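Local structure of uncharacterized protein (Staphylococcus aureus, 3P8A) at residues 122-126 with 127-131; 203-206 with 207-211; 261-265 with 266-270. The protein is of unknown function but carries a glyoxalase-like (VOC family) domain, which suggests a metal-dependent enzyme or a small-molecule binding protein. All blocks are in the same frame, centred on the assembly; numbering follows the deposited sequence. Where two conformers were deposited one is given.

Contact 1 (122-126 with 127-131); sequences NKLQS and EQVEV
Two backbone amides converge on one carbonyl here: Leu-124 O accepts from Glu-127 N at 3.0 Å and from Val-129 N at 3.0 Å, and the two donors arrive from opposite faces of the carbonyl plane. The second bond is the straighter, 163° at the hydrogen against 145°. Beside them Gln-128 N bonds Gln-125 O, closing a type I turn. The side chain of Glu-127 then folds back along the last helical turn. Its CG is anti to its own carbonyl carbon (chi1 -64°) and the chain runs on extended, which carries OE1 to Lys-123 NZ at 2.8 Å. This salt bridge uses the syn side of the carboxylate, somewhat out of its plane. A water spans the same two residues, accepting from Lys-123 NZ and donating to Glu-127 OE2, so OE1 directly and OE2 through the water are linked to one ammonium. Ser-126 OG turns back to Lys-123 O at 2.7 Å, a second side-chain bond on the same turn. The apolar side belongs to Leu-124: CD2 rests on Val-129 CG1 at 3.8 Å, while CB and CD1 both meet Val-131 CG1. Ile-154 of strand 147-155 packs against Leu-124 and Val-129 as well, tying the turn to the sheet. Farther along, Val-131 CG2 lies against Gln-125 OE1, the two side chains crossing at about a right angle. With Gln-128 at positive phi as the C-prime residue, this is a Schellman motif, ending helix 117-125 and redirecting the chain into edge strand 130-139.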
loop_
_atom_site.group_PDB
_atom_site.type_symbol
_atom_site.label_atom_id
_atom_site.label_comp_id
_atom_site.label_asym_id
_atom_site.label_seq_id
_atom_site.Cartn_x
_atom_site.Cartn_y
_atom_site.Cartn_z
ATOM N N ASN A 122 8.765 14.419 12.055
ATOM C CA ASN A 122 8.877 15.157 13.315
ATOM C C ASN A 122 7.802 14.730 14.316
ATOM O O ASN A 122 8.125 14.552 15.481
ATOM C CB ASN A 122 8.855 16.686 13.087
ATOM C CG ASN A 122 10.009 17.214 12.269
ATOM O OD1 ASN A 122 11.114 16.647 12.254
ATOM N ND2 ASN A 122 9.757 18.288 11.528
ATOM N N LYS A 123 6.547 14.508 13.850
ATOM C CA LYS A 123 5.449 14.082 14.702
ATOM C C LYS A 123 5.710 12.686 15.273
ATOM O O LYS A 123 5.457 12.452 16.461
ATOM C CB LYS A 123 4.102 14.149 13.950
ATOM C CG LYS A 123 2.856 13.807 14.781
ATOM C CD LYS A 123 2.417 12.362 14.554
ATOM C CE LYS A 123 1.123 11.998 15.242
ATOM N NZ LYS A 123 0.958 10.526 15.289
ATOM N N LEU A 124 6.201 11.756 14.433
ATOM C CA LEU A 124 6.466 10.394 14.905
ATOM C C LEU A 124 7.651 10.393 15.855
ATOM O O LEU A 124 7.595 9.747 16.901
ATOM C CB LEU A 124 6.671 9.415 13.737
ATOM C CG LEU A 124 5.467 9.126 12.838
ATOM C CD1 LEU A 124 5.906 8.331 11.627
ATOM C CD2 LEU A 124 4.379 8.344 13.584
ATOM N N GLN A 125 8.699 11.156 15.513
ATOM C CA GLN A 125 9.898 11.298 16.344
ATOM C C GLN A 125 9.603 11.974 17.691
ATOM O O GLN A 125 10.222 11.592 18.692
ATOM C CB GLN A 125 11.031 12.002 15.591
ATOM C CG GLN A 125 11.643 11.095 14.512
ATOM C CD GLN A 125 12.968 11.574 13.993
ATOM O OE1 GLN A 125 13.820 10.778 13.585
ATOM N NE2 GLN A 125 13.190 12.876 14.016
ATOM N N SER A 126 8.587 12.865 17.744
ATOM C CA SER A 126 8.178 13.530 18.999
ATOM C C SER A 126 7.416 12.556 19.916
ATOM O O SER A 126 7.180 12.865 21.080
ATOM C CB SER A 126 7.330 14.760 18.707
ATOM O OG SER A 126 6.022 14.387 18.300
ATOM N N GLU A 127 7.028 11.373 19.378
ATOM C CA GLU A 127 6.344 10.294 20.107
ATOM C C GLU A 127 7.292 9.111 20.292
ATOM O O GLU A 127 6.869 8.033 20.703
ATOM C CB GLU A 127 5.067 9.843 19.366
ATOM C CG GLU A 127 4.008 10.930 19.259
ATOM C CD GLU A 127 2.825 10.542 18.400
ATOM O OE1 GLU A 127 3.026 10.300 17.187
ATOM O OE2 GLU A 127 1.703 10.444 18.949
ATOM N N GLN A 128 8.577 9.313 19.980
ATOM C CA GLN A 128 9.627 8.296 20.079
ATOM C C GLN A 128 9.399 7.066 19.186
ATOM O O GLN A 128 9.808 5.963 19.531
ATOM C CB GLN A 128 9.953 7.933 21.558
ATOM C CG GLN A 128 11.334 7.267 21.805
ATOM C CD GLN A 128 12.543 8.062 21.348
ATOM O OE1 GLN A 128 12.511 9.288 21.256
ATOM N NE2 GLN A 128 13.652 7.371 21.091
ATOM N N VAL A 129 8.714 7.236 18.055
ATOM C CA VAL A 129 8.615 6.111 17.122
ATOM C C VAL A 129 9.865 6.192 16.248
ATOM O O VAL A 129 10.179 7.276 15.727
ATOM C CB VAL A 129 7.280 5.867 16.345
ATOM C CG1 VAL A 129 6.233 6.940 16.584
ATOM C CG2 VAL A 129 7.499 5.629 14.858
ATOM N N GLU A 130 10.640 5.098 16.198
ATOM C CA GLU A 130 11.867 5.044 15.404
ATOM C C GLU A 130 11.418 5.017 13.943
ATOM O O GLU A 130 10.533 4.245 13.586
ATOM C CB GLU A 130 12.725 3.813 15.776
ATOM C CG GLU A 130 13.954 3.555 14.901
ATOM C CD GLU A 130 15.127 4.531 14.935
ATOM O OE1 GLU A 130 15.335 5.203 15.975
ATOM O OE2 GLU A 130 15.872 4.582 13.927
ATOM N N VAL A 131 11.942 5.937 13.145
ATOM C CA VAL A 131 11.600 6.040 11.731
ATOM C C VAL A 131 12.858 5.799 10.884
ATOM O O VAL A 131 13.954 6.005 11.381
ATOM C CB VAL A 131 10.903 7.389 11.361
ATOM C CG1 VAL A 131 9.643 7.621 12.177
ATOM C CG2 VAL A 131 11.858 8.579 11.491
HETATM O O HOH W 1 -0.638 10.080 17.486
#

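Contact 2 (203-206 with 207-211); sequences QTVS and NWLKW
Thr-204 and Trp-208 sit one turn apart on helix 201-212, an alpha-helix whose i to i+4 backbone bonds run without a break through these residues. Following Trp-208 outward, CB lies 3.5 Å from Thr-204 O, and CG keeps beside that same oxygen. CD1 comes closer still to it, 3.2 Å from Thr-204 O, and also touches the methyl CG2. Beyond it NE1 reaches 3.7 Å from Thr-204 CG2, and CE2, the last ring atom to meet residues 203-206, touches the same methyl. The indole's CG is anti to its carbonyl carbon (chi1 -74°), which lays the ring back alongside Thr-204. CG2 thus stands over one face of the five-membered ring, 4.0 Å from its centroid and 23° off the normal, a CH-pi contact. Thr-204 OG1 is engaged with Ser-198 OG and Asn-200 O. Phe-235 and Ile-237 of strand 234-239 and Leu-226 of strand 223-227 also touch the Trp-208 side chain, fixing the helix on the seven-stranded sheet. Next along, Val-205 CG1 meets Leu-209 CD1 at 3.7 Å, the two side chains side by side and pointing the same way. On another flank Gln-203 bends beyond CG to bring its amide to Asn-207. Their amide planes are 54° apart: Gln-203 NE2 donates within its own plane but comes to Asn-207 OD1 from above the carbonyl plane, at 3.2 Å.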
loop_
_atom_site.group_PDB
_atom_site.type_symbol
_atom_site.label_atom_id
_atom_site.label_comp_id
_atom_site.label_asym_id
_atom_site.label_seq_id
_atom_site.Cartn_x
_atom_site.Cartn_y
_atom_site.Cartn_z
ATOM N N GLN A 203 -3.226 -5.138 19.306
ATOM C CA GLN A 203 -1.933 -4.515 19.036
ATOM C C GLN A 203 -1.940 -3.746 17.741
ATOM O O GLN A 203 -1.449 -2.614 17.725
ATOM C CB GLN A 203 -0.809 -5.552 19.018
ATOM C CG GLN A 203 0.579 -4.939 19.202
ATOM C CD GLN A 203 0.721 -4.078 20.438
ATOM O OE1 GLN A 203 0.494 -4.516 21.580
ATOM N NE2 GLN A 203 1.100 -2.823 20.226
ATOM N N THR A 204 -2.479 -4.348 16.648
ATOM C CA THR A 204 -2.515 -3.668 15.332
ATOM C C THR A 204 -3.291 -2.360 15.414
ATOM O O THR A 204 -2.819 -1.343 14.913
ATOM C CB THR A 204 -3.034 -4.573 14.215
ATOM O OG1 THR A 204 -2.330 -5.812 14.258
ATOM C CG2 THR A 204 -2.815 -3.967 12.839
ATOM N N VAL A 205 -4.468 -2.391 16.064
ATOM C CA VAL A 205 -5.333 -1.214 16.261
ATOM C C VAL A 205 -4.623 -0.100 17.063
ATOM O O VAL A 205 -4.587 1.066 16.630
ATOM C CB VAL A 205 -6.685 -1.635 16.882
ATOM C CG1 VAL A 205 -7.542 -0.416 17.260
ATOM C CG2 VAL A 205 -7.447 -2.552 15.930
ATOM N N SER A 206 -4.059 -0.474 18.219
ATOM C CA SER A 206 -3.329 0.418 19.126
ATOM C C SER A 206 -2.203 1.136 18.371
ATOM O O SER A 206 -2.096 2.360 18.463
ATOM C CB SER A 206 -2.787 -0.373 20.323
ATOM O OG SER A 206 -1.883 0.394 21.101
ATOM N N ASN A 207 -1.408 0.382 17.581
ATOM C CA ASN A 207 -0.307 0.914 16.784
ATOM C C ASN A 207 -0.784 1.851 15.696
ATOM O O ASN A 207 -0.200 2.916 15.537
ATOM C CB ASN A 207 0.519 -0.211 16.140
ATOM C CG ASN A 207 1.438 -0.893 17.109
ATOM O OD1 ASN A 207 1.713 -0.380 18.191
ATOM N ND2 ASN A 207 1.908 -2.071 16.743
ATOM N N TRP A 208 -1.819 1.451 14.931
ATOM C CA TRP A 208 -2.350 2.268 13.841
ATOM C C TRP A 208 -3.033 3.532 14.345
ATOM O O TRP A 208 -2.921 4.576 13.698
ATOM C CB TRP A 208 -3.278 1.466 12.943
ATOM C CG TRP A 208 -2.585 0.489 12.024
ATOM C CD1 TRP A 208 -1.454 -0.229 12.279
ATOM C CD2 TRP A 208 -3.082 0.019 10.768
ATOM N NE1 TRP A 208 -1.181 -1.079 11.227
ATOM C CE2 TRP A 208 -2.161 -0.940 10.280
ATOM C CE3 TRP A 208 -4.192 0.355 9.974
ATOM C CZ2 TRP A 208 -2.322 -1.568 9.037
ATOM C CZ3 TRP A 208 -4.343 -0.255 8.736
ATOM C CH2 TRP A 208 -3.421 -1.208 8.282
ATOM N N LEU A 209 -3.700 3.474 15.507
ATOM C CA LEU A 209 -4.295 4.708 16.073
ATOM C C LEU A 209 -3.202 5.715 16.461
ATOM O O LEU A 209 -3.343 6.913 16.204
ATOM C CB LEU A 209 -5.162 4.405 17.298
ATOM C CG LEU A 209 -6.463 3.667 17.041
ATOM C CD1 LEU A 209 -7.007 3.087 18.326
ATOM C CD2 LEU A 209 -7.481 4.553 16.351
ATOM N N LYS A 210 -2.096 5.201 17.011
ATOM C CA LYS A 210 -0.945 5.955 17.474
ATOM C C LYS A 210 -0.196 6.581 16.307
ATOM O O LYS A 210 -0.026 7.805 16.278
ATOM C CB LYS A 210 -0.017 5.023 18.251
ATOM C CG LYS A 210 0.865 5.714 19.279
ATOM C CD LYS A 210 1.841 4.747 19.950
ATOM C CE LYS A 210 1.256 3.926 21.090
ATOM N NZ LYS A 210 1.153 4.701 22.351
ATOM N N TRP A 211 0.216 5.750 15.328
ATOM C CA TRP A 211 0.992 6.169 14.169
ATOM C C TRP A 211 0.235 6.998 13.128
ATOM O O TRP A 211 0.804 7.927 12.560
ATOM C CB TRP A 211 1.602 4.950 13.477
ATOM C CG TRP A 211 2.441 4.052 14.340
ATOM C CD1 TRP A 211 3.219 4.414 15.401
ATOM C CD2 TRP A 211 2.709 2.661 14.104
ATOM N NE1 TRP A 211 3.910 3.321 15.879
ATOM C CE2 TRP A 211 3.617 2.233 15.099
ATOM C CE3 TRP A 211 2.229 1.721 13.169
ATOM C CZ2 TRP A 211 4.044 0.907 15.198
ATOM C CZ3 TRP A 211 2.663 0.411 13.259
ATOM C CH2 TRP A 211 3.556 0.011 14.261
#

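Contact 3 (261-265 with 266-270)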
loop_
_atom_site.group_PDB
_atom_site.type_symbol
_atom_site.label_atom_id
_atom_site.label_comp_id
_atom_site.label_asym_id
_atom_site.label_seq_id
_atom_site.Cartn_x
_atom_site.Cartn_y
_atom_site.Cartn_z
ATOM N N ILE A 261 -12.525 -11.622 -6.804
ATOM C CA ILE A 261 -11.529 -12.269 -7.634
ATOM C C ILE A 261 -10.345 -12.617 -6.749
ATOM O O ILE A 261 -9.773 -11.721 -6.115
ATOM C CB ILE A 261 -11.089 -11.413 -8.864
ATOM C CG1 ILE A 261 -12.306 -10.918 -9.695
ATOM C CG2 ILE A 261 -10.068 -12.183 -9.738
ATOM C CD1 ILE A 261 -11.975 -9.882 -10.767
ATOM N N PHE A 262 -9.993 -13.913 -6.697
ATOM C CA PHE A 262 -8.806 -14.332 -5.965
ATOM C C PHE A 262 -7.729 -14.488 -6.988
ATOM O O PHE A 262 -7.860 -15.292 -7.923
ATOM C CB PHE A 262 -8.935 -15.630 -5.138
ATOM C CG PHE A 262 -7.570 -16.084 -4.645
ATOM C CD1 PHE A 262 -7.027 -15.571 -3.471
ATOM C CD2 PHE A 262 -6.780 -16.937 -5.414
ATOM C CE1 PHE A 262 -5.762 -15.964 -3.041
ATOM C CE2 PHE A 262 -5.492 -17.299 -4.999
ATOM C CZ PHE A 262 -5.008 -16.843 -3.804
ATOM N N ILE A 263 -6.663 -13.700 -6.840
ATOM C CA ILE A 263 -5.576 -13.755 -7.793
ATOM C C ILE A 263 -4.225 -13.493 -7.163
ATOM O O ILE A 263 -4.047 -12.502 -6.453
ATOM C CB ILE A 263 -5.891 -12.875 -9.040
ATOM C CG1 ILE A 263 -4.862 -13.072 -10.159
ATOM C CG2 ILE A 263 -6.145 -11.397 -8.690
ATOM C CD1 ILE A 263 -5.475 -12.907 -11.591
ATOM N N ARG A 264 -3.287 -14.440 -7.369
ATOM C CA ARG A 264 -1.903 -14.381 -6.891
ATOM C C ARG A 264 -1.789 -13.976 -5.438
ATOM O O ARG A 264 -1.014 -13.071 -5.123
ATOM C CB ARG A 264 -1.053 -13.441 -7.790
ATOM C CG ARG A 264 -1.083 -13.790 -9.288
ATOM C CD ARG A 264 -0.198 -14.965 -9.628
ATOM N NE ARG A 264 0.263 -14.890 -11.012
ATOM C CZ ARG A 264 1.501 -15.155 -11.415
ATOM N NH1 ARG A 264 2.434 -15.503 -10.534
ATOM N NH2 ARG A 264 1.823 -15.052 -12.698
ATOM N N GLY A 265 -2.570 -14.639 -4.587
ATOM C CA GLY A 265 -2.573 -14.454 -3.137
ATOM C C GLY A 265 -3.352 -13.270 -2.589
ATOM O O GLY A 265 -3.349 -13.059 -1.376
ATOM N N ALA A 266 -4.021 -12.497 -3.456
ATOM C CA ALA A 266 -4.792 -11.325 -3.062
ATOM C C ALA A 266 -6.274 -11.465 -3.426
ATOM O O ALA A 266 -6.636 -12.292 -4.267
ATOM C CB ALA A 266 -4.201 -10.071 -3.695
ATOM N N ILE A 267 -7.144 -10.735 -2.719
ATOM C CA ILE A 267 -8.585 -10.796 -2.976
ATOM C C ILE A 267 -9.061 -9.421 -3.360
ATOM O O ILE A 267 -8.860 -8.471 -2.602
ATOM C CB ILE A 267 -9.416 -11.390 -1.805
ATOM C CG1 ILE A 267 -8.857 -12.767 -1.368
ATOM C CG2 ILE A 267 -10.933 -11.479 -2.174
ATOM C CD1 ILE A 267 -9.246 -13.165 -0.018
ATOM N N TYR A 268 -9.632 -9.307 -4.561
ATOM C CA TYR A 268 -10.206 -8.044 -5.027
ATOM C C TYR A 268 -11.714 -8.256 -4.987
ATOM O O TYR A 268 -12.211 -9.113 -5.708
ATOM C CB TYR A 268 -9.720 -7.705 -6.444
ATOM C CG TYR A 268 -8.236 -7.398 -6.528
ATOM C CD1 TYR A 268 -7.776 -6.081 -6.546
ATOM C CD2 TYR A 268 -7.292 -8.421 -6.587
ATOM C CE1 TYR A 268 -6.411 -5.791 -6.612
ATOM C CE2 TYR A 268 -5.925 -8.142 -6.651
ATOM C CZ TYR A 268 -5.490 -6.823 -6.679
ATOM O OH TYR A 268 -4.141 -6.546 -6.750
ATOM N N ARG A 269 -12.426 -7.557 -4.078
ATOM C CA ARG A 269 -13.889 -7.657 -3.957
ATOM C C ARG A 269 -14.526 -6.462 -4.641
ATOM O O ARG A 269 -14.101 -5.328 -4.408
ATOM C CB ARG A 269 -14.329 -7.726 -2.480
ATOM C CG ARG A 269 -13.936 -9.014 -1.767
ATOM C CD ARG A 269 -14.158 -8.983 -0.255
ATOM N NE ARG A 269 -15.574 -8.840 0.112
ATOM C CZ ARG A 269 -16.039 -8.781 1.360
ATOM N NH1 ARG A 269 -15.208 -8.868 2.394
ATOM N NH2 ARG A 269 -17.339 -8.626 1.584
ATOM N N PHE A 270 -15.533 -6.701 -5.497
ATOM C CA PHE A 270 -16.219 -5.637 -6.224
ATOM C C PHE A 270 -17.660 -5.587 -5.817
ATOM O O PHE A 270 -18.329 -6.624 -5.746
ATOM C CB PHE A 270 -16.082 -5.804 -7.741
ATOM C CG PHE A 270 -14.658 -5.745 -8.254
ATOM C CD1 PHE A 270 -14.135 -4.563 -8.768
ATOM C CD2 PHE A 270 -13.828 -6.864 -8.192
ATOM C CE1 PHE A 270 -12.811 -4.513 -9.237
ATOM C CE2 PHE A 270 -12.511 -6.810 -8.661
ATOM C CZ PHE A 270 -12.024 -5.644 -9.207
#
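Ile-261 and Phe-270, together with Ile-263 and Tyr-268, fill one face of a beta hairpin with a two-residue loop, strands 259-263 and 266-272 joined by a type I' turn over Arg-264 and Gly-265. Both turn residues have positive phi, as a type I' turn requires; at Gly-265 that favours glycine. The strands form the end of the seven-stranded sheet. Two hydrogen-bonded pairs, Ile-261 with Tyr-268 and Ile-263 with Ala-266, flank the non-hydrogen-bonded pair Phe-262 with Ile-267. The straightest bond is Tyr-268 N to Ile-261 O, 2.9 Å and 174° at the hydrogen. Nearest the turn, Ala-266 N instead meets Ile-263 O from above the carbonyl plane.

The face of Phe-262 and Ile-267 is the looser one. Phe-262 is exposed and was modelled in two conformers, so the position of its ring is not unique. In one of them the ring edge comes to Ile-267 CG1, a contact that is doubtful for that reason.

Packing is dense on the face of Ile-261, Ile-263, Ala-266 and Tyr-268. Phe-40 and Phe-107 meet the tyrosine ring edge-to-face, Ile-70 and Leu-72 pack on it as well, and its OH bonds His-30 ND1. His-30 NE2 meanwhile bonds Arg-264 O, so a single imidazole joins the turn to the tyrosine hydroxyl. Ile-263 CG2, set between its backbone N and carbonyl carbon, comes to Tyr-268 CD2 and CE2, both at 3.8 Å. Farther from the turn, Ile-261 CD1 reaches Phe-270 CE2 at 3.8 Å.

In the fold
Contacts 1 and 2 are neighbours, their centres 14 Å apart, and they meet where the C-terminal part of helix 201-212 passes the end of helix 117-125. There Lys-123 NZ lies 3.1 Å from Lys-210 O, and Leu-124 CD2 packs 3.7 Å from Trp-211 O, so an element lying on the seven-stranded sheet touches one joined to the eight-stranded sheet. Contact 3 sits well apart, its centre 35 Å from that of contact 1 and 26 Å from that of contact 2. Near its turn, about 6 Å from Gly-265 at the nearest approach, is a bound bis-tris molecule, probably from the crystallisation liquor, though such molecules can mark a pocket.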